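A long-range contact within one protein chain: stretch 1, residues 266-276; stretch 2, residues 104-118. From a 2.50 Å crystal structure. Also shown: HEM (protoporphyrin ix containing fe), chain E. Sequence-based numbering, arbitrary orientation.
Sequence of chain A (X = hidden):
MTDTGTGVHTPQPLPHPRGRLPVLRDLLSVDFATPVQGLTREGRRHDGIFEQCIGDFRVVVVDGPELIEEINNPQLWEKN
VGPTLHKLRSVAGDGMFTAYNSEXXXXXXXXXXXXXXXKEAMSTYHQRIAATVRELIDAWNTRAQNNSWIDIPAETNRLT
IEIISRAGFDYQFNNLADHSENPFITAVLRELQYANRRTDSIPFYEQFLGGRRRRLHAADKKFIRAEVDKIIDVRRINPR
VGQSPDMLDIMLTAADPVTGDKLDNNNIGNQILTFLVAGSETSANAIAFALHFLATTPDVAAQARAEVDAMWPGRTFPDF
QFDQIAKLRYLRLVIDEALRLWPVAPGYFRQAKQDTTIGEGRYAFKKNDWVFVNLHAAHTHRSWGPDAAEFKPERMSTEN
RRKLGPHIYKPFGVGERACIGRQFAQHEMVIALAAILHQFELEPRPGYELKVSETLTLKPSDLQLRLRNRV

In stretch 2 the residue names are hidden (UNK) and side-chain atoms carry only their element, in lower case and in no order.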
ATOM      1  N   ASN A 266      15.468  12.086  14.431  1.00 53.54           N
ATOM      2  CA  ASN A 266      14.229  12.600  13.855  1.00 47.32           C
ATOM      3  C   ASN A 266      13.852  11.842  12.588  1.00 46.61           C
ATOM      4  O   ASN A 266      12.670  11.581  12.340  1.00 42.57           O
ATOM      5  CB  ASN A 266      14.365  14.096  13.566  1.00 36.82           C
ATOM      6  CG  ASN A 266      13.063  14.719  13.099  1.00 41.99           C
ATOM      7  OD1 ASN A 266      12.188  15.032  13.907  1.00 45.89           O
ATOM      8  ND2 ASN A 266      12.929  14.905  11.791  1.00 42.09           N
ATOM      9  N   ASN A 267      14.845  11.473  11.775  1.00 43.61           N
ATOM     10  CA  ASN A 267      14.548  10.767  10.534  1.00 48.44           C
ATOM     11  C   ASN A 267      14.138   9.323  10.801  1.00 46.52           C
ATOM     12  O   ASN A 267      13.278   8.778  10.099  1.00 48.27           O
ATOM     13  CB  ASN A 267      15.752  10.822   9.595  1.00 45.25           C
ATOM     14  CG  ASN A 267      15.438  10.280   8.218  1.00 50.19           C
ATOM     15  OD1 ASN A 267      15.609   9.090   7.951  1.00 53.08           O
ATOM     16  ND2 ASN A 267      14.971  11.152   7.332  1.00 55.72           N
ATOM     17  N   ILE A 268      14.749   8.685  11.804  1.00 45.47           N
ATOM     18  CA  ILE A 268      14.351   7.328  12.175  1.00 45.64           C
ATOM     19  C   ILE A 268      12.882   7.302  12.574  1.00 45.82           C
ATOM     20  O   ILE A 268      12.120   6.420  12.159  1.00 40.67           O
ATOM     21  CB  ILE A 268      15.252   6.789  13.302  1.00 48.14           C
ATOM     22  CG1 ILE A 268      16.692   6.633  12.810  1.00 42.93           C
ATOM     23  CG2 ILE A 268      14.724   5.459  13.821  1.00 40.33           C
ATOM     24  CD1 ILE A 268      17.646   6.140  13.875  1.00 44.37           C
ATOM     25  N   GLY A 269      12.461   8.279  13.381  1.00 44.76           N
ATOM     26  CA  GLY A 269      11.054   8.396  13.717  1.00 46.27           C
ATOM     27  C   GLY A 269      10.173   8.616  12.504  1.00 45.44           C
ATOM     28  O   GLY A 269       9.010   8.205  12.493  1.00 47.02           O
ATOM     29  N   ASN A 270      10.712   9.261  11.465  1.00 47.69           N
ATOM     30  CA  ASN A 270       9.947   9.449  10.236  1.00 40.70           C
ATOM     31  C   ASN A 270       9.803   8.141   9.469  1.00 42.21           C
ATOM     32  O   ASN A 270       8.744   7.870   8.892  1.00 40.82           O
ATOM     33  CB  ASN A 270      10.605  10.515   9.361  1.00 40.18           C
ATOM     34  CG  ASN A 270      10.426  11.914   9.912  1.00 44.96           C
ATOM     35  OD1 ASN A 270       9.544  12.161  10.734  1.00 45.23           O
ATOM     36  ND2 ASN A 270      11.259  12.842   9.455  1.00 43.86           N
ATOM     37  N   GLN A 271      10.854   7.319   9.450  1.00 43.89           N
ATOM     38  CA  GLN A 271      10.771   6.043   8.745  1.00 44.87           C
ATOM     39  C   GLN A 271       9.762   5.114   9.407  1.00 49.44           C
ATOM     40  O   GLN A 271       9.006   4.419   8.717  1.00 49.53           O
ATOM     41  CB  GLN A 271      12.147   5.382   8.679  1.00 47.01           C
ATOM     42  CG  GLN A 271      13.263   6.266   8.139  1.00 38.79           C
ATOM     43  CD  GLN A 271      13.062   6.672   6.690  1.00 45.21           C
ATOM     44  OE1 GLN A 271      12.192   6.148   5.995  1.00 45.75           O
ATOM     45  NE2 GLN A 271      13.873   7.617   6.230  1.00 46.47           N
ATOM     46  N   ILE A 272       9.736   5.089  10.741  1.00 45.18           N
ATOM     47  CA  ILE A 272       8.746   4.286  11.455  1.00 45.40           C
ATOM     48  C   ILE A 272       7.338   4.731  11.081  1.00 49.22           C
ATOM     49  O   ILE A 272       6.468   3.909  10.770  1.00 47.85           O
ATOM     50  CB  ILE A 272       8.980   4.370  12.974  1.00 50.80           C
ATOM     51  CG1 ILE A 272      10.301   3.694  13.349  1.00 50.25           C
ATOM     52  CG2 ILE A 272       7.813   3.751  13.730  1.00 41.02           C
ATOM     53  CD1 ILE A 272      10.685   3.870  14.804  1.00 48.23           C
ATOM     54  N   LEU A 273       7.095   6.045  11.104  1.00 46.02           N
ATOM     55  CA  LEU A 273       5.803   6.566  10.673  1.00 47.40           C
ATOM     56  C   LEU A 273       5.540   6.237   9.211  1.00 44.57           C
ATOM     57  O   LEU A 273       4.401   5.946   8.828  1.00 46.31           O
ATOM     58  CB  LEU A 273       5.737   8.076  10.897  1.00 50.00           C
ATOM     59  CG  LEU A 273       5.616   8.573  12.337  1.00 51.61           C
ATOM     60  CD1 LEU A 273       5.505  10.090  12.356  1.00 51.84           C
ATOM     61  CD2 LEU A 273       4.419   7.935  13.021  1.00 46.17           C
ATOM     62  N   THR A 274       6.584   6.276   8.381  1.00 48.47           N
ATOM     63  CA  THR A 274       6.421   5.976   6.961  1.00 49.31           C
ATOM     64  C   THR A 274       5.981   4.533   6.752  1.00 47.37           C
ATOM     65  O   THR A 274       4.969   4.269   6.095  1.00 45.48           O
ATOM     66  CB  THR A 274       7.727   6.251   6.213  1.00 42.80           C
ATOM     67  OG1 THR A 274       8.048   7.644   6.300  1.00 46.54           O
ATOM     68  CG2 THR A 274       7.593   5.844   4.753  1.00 39.42           C
ATOM     69  N   PHE A 275       6.734   3.581   7.310  1.00 47.57           N
ATOM     70  CA  PHE A 275       6.390   2.174   7.145  1.00 52.53           C
ATOM     71  C   PHE A 275       5.013   1.867   7.715  1.00 52.19           C
ATOM     72  O   PHE A 275       4.314   0.981   7.212  1.00 55.93           O
ATOM     73  CB  PHE A 275       7.446   1.287   7.810  1.00 50.43           C
ATOM     74  CG  PHE A 275       8.835   1.468   7.258  1.00 50.77           C
ATOM     75  CD1 PHE A 275       9.041   2.077   6.029  1.00 55.33           C
ATOM     76  CD2 PHE A 275       9.936   1.021   7.970  1.00 56.50           C
ATOM     77  CE1 PHE A 275      10.317   2.240   5.523  1.00 57.49           C
ATOM     78  CE2 PHE A 275      11.215   1.180   7.470  1.00 58.41           C
ATOM     79  CZ  PHE A 275      11.405   1.791   6.245  1.00 63.77           C
ATOM     80  N   LEU A 276       4.599   2.599   8.753  1.00 54.03           N
ATOM     81  CA  LEU A 276       3.290   2.363   9.349  1.00 52.65           C
ATOM     82  C   LEU A 276       2.167   2.793   8.414  1.00 57.82           C
ATOM     83  O   LEU A 276       1.196   2.056   8.222  1.00 61.47           O
ATOM     84  CB  LEU A 276       3.175   3.089  10.689  1.00 51.32           C
ATOM     85  CG  LEU A 276       3.754   2.358  11.900  1.00 55.61           C
ATOM     86  CD1 LEU A 276       3.314   3.034  13.188  1.00 54.94           C
ATOM     87  CD2 LEU A 276       3.345   0.894  11.882  1.00 45.21           C
ATOM     88  N   UNK A 104      19.164  14.748   1.193  1.00 57.78           N
ATOM     89  CA  UNK A 104      20.176  13.750   1.519  1.00 57.31           C
ATOM     90  C   UNK A 104      19.607  12.587   2.323  1.00 56.54           C
ATOM     91  O   UNK A 104      20.181  11.493   2.303  1.00 52.90           O
ATOM     92  c   UNK A 104      21.321  14.412   2.290  1.00 62.32           C
ATOM     93  c   UNK A 104      23.616  14.202   3.318  1.00 81.08           C
ATOM     94  c   UNK A 104      22.595  13.586   2.379  1.00 70.36           C
ATOM     95  o   UNK A 104      24.822  13.908   3.171  1.00 81.62           O
ATOM     96  o   UNK A 104      23.213  14.986   4.204  1.00 77.38           O
ATOM     97  N   UNK A 105      18.491  12.794   3.020  1.00 52.77           N
ATOM     98  CA  UNK A 105      17.903  11.736   3.828  1.00 48.27           C
ATOM     99  C   UNK A 105      17.163  10.685   3.009  1.00 58.73           C
ATOM    100  O   UNK A 105      16.865   9.612   3.545  1.00 50.82           O
ATOM    101  o   UNK A 105      18.644  11.943   6.518  1.00 50.11           O
ATOM    102  n   UNK A 105      17.111  13.518   6.974  1.00 52.21           N
ATOM    103  c   UNK A 105      17.645  12.584   6.197  1.00 50.73           C
ATOM    104  c   UNK A 105      16.958  12.332   4.871  1.00 52.40           C
ATOM    105  N   UNK A 106      16.849  10.948   1.738  1.00 50.08           N
ATOM    106  CA  UNK A 106      16.266   9.872   0.946  1.00 45.48           C
ATOM    107  C   UNK A 106      17.327   8.868   0.518  1.00 44.11           C
ATOM    108  O   UNK A 106      17.114   7.655   0.610  1.00 50.87           O
ATOM    109  n   UNK A 106      13.952   7.452  -1.882  1.00 44.48           N
ATOM    110  c   UNK A 106      17.043   8.919  -2.842  1.00 42.17           C
ATOM    111  c   UNK A 106      13.982   8.468  -0.959  1.00 46.30           C
ATOM    112  c   UNK A 106      15.833   8.625  -2.207  1.00 42.10           C
ATOM    113  c   UNK A 106      15.077   7.527  -2.660  1.00 43.51           C
ATOM    114  c   UNK A 106      15.536  10.395  -0.293  1.00 48.61           C
ATOM    115  c   UNK A 106      16.679   7.037  -4.320  1.00 52.32           C
ATOM    116  c   UNK A 106      17.454   8.118  -3.889  1.00 40.69           C
ATOM    117  c   UNK A 106      15.106   9.224  -1.127  1.00 47.64           C
ATOM    118  c   UNK A 106      15.493   6.723  -3.717  1.00 45.63           C
ATOM    119  N   UNK A 107      18.467   9.353   0.023  1.00 45.73           N
ATOM    120  CA  UNK A 107      19.497   8.437  -0.455  1.00 46.06           C
ATOM    121  C   UNK A 107      20.128   7.668   0.698  1.00 54.82           C
ATOM    122  O   UNK A 107      20.371   6.463   0.582  1.00 56.72           O
ATOM    123  c   UNK A 107      20.562   9.199  -1.240  1.00 51.02           C
ATOM    124  n   UNK A 107      24.266   7.440  -0.387  1.00 61.20           N
ATOM    125  n   UNK A 107      23.444   9.491  -1.029  1.00 73.29           N
ATOM    126  n   UNK A 107      24.624   9.282   0.936  1.00 61.34           N
ATOM    127  c   UNK A 107      24.112   8.738  -0.160  1.00 64.01           C
ATOM    128  c   UNK A 107      21.523   8.292  -1.990  1.00 54.15           C
ATOM    129  c   UNK A 107      22.844   8.988  -2.261  1.00 61.95           C
ATOM    130  N   UNK A 108      20.395   8.349   1.816  1.00 52.37           N
ATOM    131  CA  UNK A 108      20.938   7.670   2.989  1.00 52.09           C
ATOM    132  C   UNK A 108      20.019   6.541   3.438  1.00 51.40           C
ATOM    133  O   UNK A 108      20.433   5.380   3.520  1.00 49.39           O
ATOM    134  c   UNK A 108      22.324   9.618   3.917  1.00 53.36           C
ATOM    135  n   UNK A 108      22.858  10.655   7.580  1.00 61.14           N
ATOM    136  c   UNK A 108      22.678   9.763   6.400  1.00 60.33           C
ATOM    137  c   UNK A 108      22.495  10.548   5.110  1.00 58.62           C
ATOM    138  c   UNK A 108      21.153   8.674   4.124  1.00 51.69           C
ATOM    139  N   UNK A 109      18.754   6.868   3.717  1.00 48.97           N
ATOM    140  CA  UNK A 109      17.808   5.855   4.175  1.00 45.17           C
ATOM    141  C   UNK A 109      17.640   4.744   3.146  1.00 51.92           C
ATOM    142  O   UNK A 109      17.531   3.566   3.507  1.00 51.58           O
ATOM    143  c   UNK A 109      16.460   6.502   4.489  1.00 38.17           C
ATOM    144  N   UNK A 110      17.629   5.096   1.859  1.00 48.38           N
ATOM    145  CA  UNK A 110      17.406   4.088   0.827  1.00 54.04           C
ATOM    146  C   UNK A 110      18.550   3.083   0.771  1.00 53.88           C
ATOM    147  O   UNK A 110      18.315   1.881   0.609  1.00 58.12           O
ATOM    148  c   UNK A 110      17.216   4.756  -0.535  1.00 53.18           C
ATOM    149  n   UNK A 110      17.150   2.508  -3.437  1.00 59.00           N
ATOM    150  c   UNK A 110      17.019   3.788  -1.657  1.00 54.65           C
ATOM    151  n   UNK A 110      15.886   3.013  -1.782  1.00 59.21           N
ATOM    152  c   UNK A 110      15.989   2.255  -2.859  1.00 59.40           C
ATOM    153  c   UNK A 110      17.815   3.462  -2.705  1.00 54.71           C
ATOM    154  N   UNK A 111      19.793   3.548   0.902  1.00 55.28           N
ATOM    155  CA  UNK A 111      20.928   2.635   0.895  1.00 59.94           C
ATOM    156  C   UNK A 111      21.150   1.956   2.241  1.00 53.74           C
ATOM    157  O   UNK A 111      21.979   1.045   2.327  1.00 57.82           O
ATOM    158  c   UNK A 111      22.206   3.372   0.475  1.00 58.51           C
ATOM    159  c   UNK A 111      22.073   4.253  -0.771  1.00 64.52           C
ATOM    160  o   UNK A 111      22.653   3.873  -3.051  1.00 80.67           O
ATOM    161  o   UNK A 111      21.234   2.472  -2.144  1.00 74.84           O
ATOM    162  c   UNK A 111      21.979   3.473  -2.078  1.00 75.93           C
ATOM    163  N   UNK A 112      20.434   2.370   3.281  1.00 48.82           N
ATOM    164  CA  UNK A 112      20.544   1.760   4.599  1.00 48.90           C
ATOM    165  C   UNK A 112      19.469   0.704   4.819  1.00 51.20           C
ATOM    166  O   UNK A 112      19.739  -0.349   5.398  1.00 52.28           O
ATOM    167  c   UNK A 112      20.486   2.851   5.692  1.00 45.76           C
ATOM    168  c   UNK A 112      20.199   2.243   7.060  1.00 51.30           C
ATOM    169  c   UNK A 112      21.788   3.650   5.726  1.00 43.38           C
ATOM    170  c   UNK A 112      21.723   4.881   6.607  1.00 38.41           C
ATOM    171  N   UNK A 113      18.252   0.962   4.346  1.00 56.43           N
ATOM    172  CA  UNK A 113      17.120   0.085   4.603  1.00 47.72           C
ATOM    173  C   UNK A 113      16.878  -0.942   3.505  1.00 47.50           C
ATOM    174  O   UNK A 113      16.051  -1.838   3.699  1.00 54.65           O
ATOM    175  c   UNK A 113      14.847   2.823   6.117  1.00 40.79           C
ATOM    176  c   UNK A 113      15.782   1.625   6.167  1.00 47.78           C
ATOM    177  c   UNK A 113      15.854   0.920   4.813  1.00 47.74           C
ATOM    178  c   UNK A 113      15.338   0.640   7.240  1.00 44.06           C
ATOM    179  N   UNK A 114      17.569  -0.841   2.368  1.00 52.90           N
ATOM    180  CA  UNK A 114      17.411  -1.855   1.327  1.00 53.87           C
ATOM    181  C   UNK A 114      17.731  -3.270   1.804  1.00 52.66           C
ATOM    182  O   UNK A 114      16.955  -4.183   1.473  1.00 50.07           O
ATOM    183  o   UNK A 114      19.404  -0.731   0.499  1.00 70.49           O
ATOM    184  c   UNK A 114      18.260  -1.495   0.097  1.00 54.03           C
ATOM    185  c   UNK A 114      17.443  -0.703  -0.912  1.00 52.02           C
ATOM    186  N   UNK A 115      18.807  -3.533   2.557  1.00 60.02           N
ATOM    187  CA  UNK A 115      19.033  -4.910   3.028  1.00 54.05           C
ATOM    188  C   UNK A 115      17.958  -5.410   3.976  1.00 53.43           C
ATOM    189  O   UNK A 115      17.846  -6.627   4.170  1.00 61.40           O
ATOM    190  c   UNK A 115      20.398  -4.830   3.729  1.00 56.36           C
ATOM    191  c   UNK A 115      19.921  -2.647   2.946  1.00 48.61           C
ATOM    192  c   UNK A 115      21.043  -3.604   3.180  1.00 57.07           C
ATOM    193  N   UNK A 116      17.168  -4.518   4.569  1.00 50.58           N
ATOM    194  CA  UNK A 116      16.106  -4.905   5.487  1.00 50.78           C
ATOM    195  C   UNK A 116      14.811  -5.272   4.777  1.00 48.71           C
ATOM    196  O   UNK A 116      13.831  -5.614   5.445  1.00 49.87           O
ATOM    197  c   UNK A 116      15.839  -3.777   6.488  1.00 50.83           C
ATOM    198  N   UNK A 117      14.782  -5.207   3.444  1.00 52.06           N
ATOM    199  CA  UNK A 117      13.570  -5.470   2.681  1.00 51.31           C
ATOM    200  C   UNK A 117      13.779  -6.492   1.572  1.00 46.56           C
ATOM    201  O   UNK A 117      12.897  -6.649   0.720  1.00 43.05           O
ATOM    202  c   UNK A 117      12.330  -1.539   4.712  1.00 47.65           C
ATOM    203  c   UNK A 117      10.282  -2.668   4.214  1.00 51.55           C
ATOM    204  c   UNK A 117      10.945  -3.461   3.300  1.00 49.01           C
ATOM    205  c   UNK A 117      12.988  -2.335   3.796  1.00 43.34           C
ATOM    206  c   UNK A 117      12.305  -3.304   3.081  1.00 48.08           C
ATOM    207  c   UNK A 117      10.975  -1.705   4.921  1.00 56.66           C
ATOM    208  c   UNK A 117      13.020  -4.169   2.086  1.00 46.06           C
ATOM    209  N   UNK A 118      14.912  -7.186   1.555  1.00 50.61           N
ATOM    210  CA  UNK A 118      15.169  -8.185   0.533  1.00 53.05           C
ATOM    211  C   UNK A 118      14.461  -9.496   0.874  1.00 56.83           C
ATOM    212  O   UNK A 118      13.850  -9.650   1.935  1.00 52.82           O
ATOM    213  c   UNK A 118      16.669  -8.424   0.381  1.00 58.12           C
ATOM    214  o   UNK A 118      17.197  -8.950   1.606  1.00 62.28           O
ATOM    215  c   UNK A 118      17.381  -7.125   0.044  1.00 48.35           C
TER
HETATM  216  CHA HEM E 501       6.607   3.260  -2.485  1.00 46.16           C
HETATM  217  CHB HEM E 501       2.630   0.689  -3.576  1.00 48.28           C
HETATM  218  CHC HEM E 501       3.248  -1.971   0.450  1.00 46.27           C
HETATM  219  CHD HEM E 501       6.748   1.085   1.874  1.00 41.66           C
HETATM  220  C1A HEM E 501       5.496   2.790  -3.158  1.00 43.26           C
HETATM  221  C2A HEM E 501       5.001   3.240  -4.446  1.00 48.03           C
HETATM  222  C3A HEM E 501       3.909   2.533  -4.742  1.00 44.22           C
HETATM  223  C4A HEM E 501       3.662   1.602  -3.659  1.00 45.94           C
HETATM  224  CMA HEM E 501       3.060   2.689  -6.021  1.00 42.76           C
HETATM  225  CAA HEM E 501       5.612   4.349  -5.329  1.00 42.25           C
HETATM  226  CBA HEM E 501       5.048   5.694  -4.879  1.00 45.18           C
HETATM  227  CGA HEM E 501       5.471   6.792  -5.821  1.00 51.00           C
HETATM  228  O1A HEM E 501       6.087   6.488  -6.876  1.00 51.99           O
HETATM  229  O2A HEM E 501       5.188   7.979  -5.515  1.00 42.86           O
HETATM  230  C1B HEM E 501       2.484  -0.292  -2.614  1.00 48.92           C
HETATM  231  C2B HEM E 501       1.531  -1.384  -2.651  1.00 54.61           C
HETATM  232  C3B HEM E 501       1.699  -2.125  -1.537  1.00 48.98           C
HETATM  233  C4B HEM E 501       2.766  -1.517  -0.763  1.00 51.71           C
HETATM  234  CMB HEM E 501       0.529  -1.592  -3.810  1.00 37.77           C
HETATM  235  CAB HEM E 501       0.951  -3.400  -1.066  1.00 48.91           C
HETATM  236  CBB HEM E 501      -0.060  -3.987  -1.718  1.00 49.45           C
HETATM  237  C1C HEM E 501       4.269  -1.405   1.188  1.00 43.20           C
HETATM  238  C2C HEM E 501       4.833  -1.917   2.420  1.00 53.44           C
HETATM  239  C3C HEM E 501       5.796  -1.087   2.825  1.00 49.43           C
HETATM  240  C4C HEM E 501       5.888   0.001   1.858  1.00 43.63           C
HETATM  241  CMC HEM E 501       4.403  -3.203   3.159  1.00 42.38           C
HETATM  242  CAC HEM E 501       6.623  -1.315   4.114  1.00 47.73           C
HETATM  243  CBC HEM E 501       7.609  -0.499   4.500  1.00 54.44           C
HETATM  244  C1D HEM E 501       7.028   1.937   0.821  1.00 45.12           C
HETATM  245  C2D HEM E 501       8.029   2.988   0.805  1.00 44.80           C
HETATM  246  C3D HEM E 501       7.990   3.584  -0.392  1.00 40.40           C
HETATM  247  C4D HEM E 501       6.965   2.938  -1.188  1.00 42.97           C
HETATM  248  CMD HEM E 501       8.972   3.357   1.972  1.00 33.94           C
HETATM  249  CAD HEM E 501       8.884   4.759  -0.854  1.00 40.48           C
HETATM  250  CBD HEM E 501      10.214   4.228  -1.378  1.00 32.48           C
HETATM  251  CGD HEM E 501      11.050   5.362  -1.917  1.00 45.02           C
HETATM  252  O1D HEM E 501      12.304   5.268  -1.853  1.00 44.89           O
HETATM  253  O2D HEM E 501      10.467   6.366  -2.406  1.00 43.81           O
HETATM  254  NA  HEM E 501       4.649   1.792  -2.712  1.00 49.98           N
HETATM  255  NB  HEM E 501       3.217  -0.407  -1.450  1.00 48.44           N
HETATM  256  NC  HEM E 501       4.939  -0.237   0.880  1.00 47.62           N
HETATM  257  ND  HEM E 501       6.401   1.939  -0.413  1.00 45.97           N
HETATM  258 FE   HEM E 501       4.706   0.854  -0.855  1.00 54.90          FE
HETATM  259  O   HOH W   1      14.267   9.439   3.769  1.00 41.23           O

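Position 104 carries three carbons in a row, the last bearing two oxygens, and nothing of stretch 1 lies within reach: Glu-104. At 105 the side chain has two carbons, the second bearing one oxygen and one nitrogen; that short amide identifies Asn-105. Its ND2 lies 3.2 Å from ND2 of Asn-267, but two donors face each other, so this is packing without a hydrogen bond; each nitrogen is satisfied elsewhere in the structure.

Position 106 has one carbon leading to fused five- and six-membered rings with a single nitrogen, hence Trp-106. CA-to-CB points away from stretch 1, and NE1 donates to O1D of the heme at 2.7 Å, with an angle of 162°. At 107, three carbons, a nitrogen and a carbon with two more nitrogens give Arg-107, and at 108 four carbons ending in nitrogen give Lys-108; neither touches stretch 1.

Position 109 bears a single carbon, 3.3 Å from NE2 of Gln-271, as measured from its CB: Ala-109. At 110 a carbon precedes a five-membered ring with two nitrogens, His-110, with CA-to-CB directed away. Position 111 repeats the three-carbon carboxylate, Glu-111. At 112 four carbons fork at the first, one arm two carbons long, and none touches stretch 1: Ile-112.

At 113 four carbons fork at the second, so it is Leu-113. Its CD1 meets CZ of Phe-275 at 3.6 Å, near the plane of that ring. Position 114 has one carbon carrying an oxygen and a carbon, Thr-114, whose OG1 donates to O of His-110 at 2.8 Å. At 115 three carbons close a ring onto the backbone nitrogen, out of reach of stretch 1: Pro-115. At 116 there is one carbon, also out of reach: Ala-116.

Position 117 shows a carbon and a six-carbon ring without oxygen: Phe-117. Its edge points toward the face of Phe-275, with centroids 5.2 Å apart, planes at 75° and the two CZ atoms at 3.8 Å. At 118 a carbon bearing an oxygen and a carbon is Thr-118, an N-cap just before a helix.

The contact follows a one-turn rhythm: Asn-267, Gln-271 and Phe-275 face 105, 109, 113 and 117. The helix axes approach to 11.8 Å at 68°, and 288 Å² is buried. No direct hydrogen bond crosses. Instead, Gln-271 NE2 donates to Asn-267 OD1 at 2.9 Å, and water 1 bridges the stretches, accepting from Gln-271 NE2 at 3.1 Å and donating to Asn-105 O at 2.6 Å. The aromatic end is apolar, and CBC of the heme lies 3.3 Å from Phe-275 CD1.

Stretch 2 104-118: ENWRKAHEILTPAFT
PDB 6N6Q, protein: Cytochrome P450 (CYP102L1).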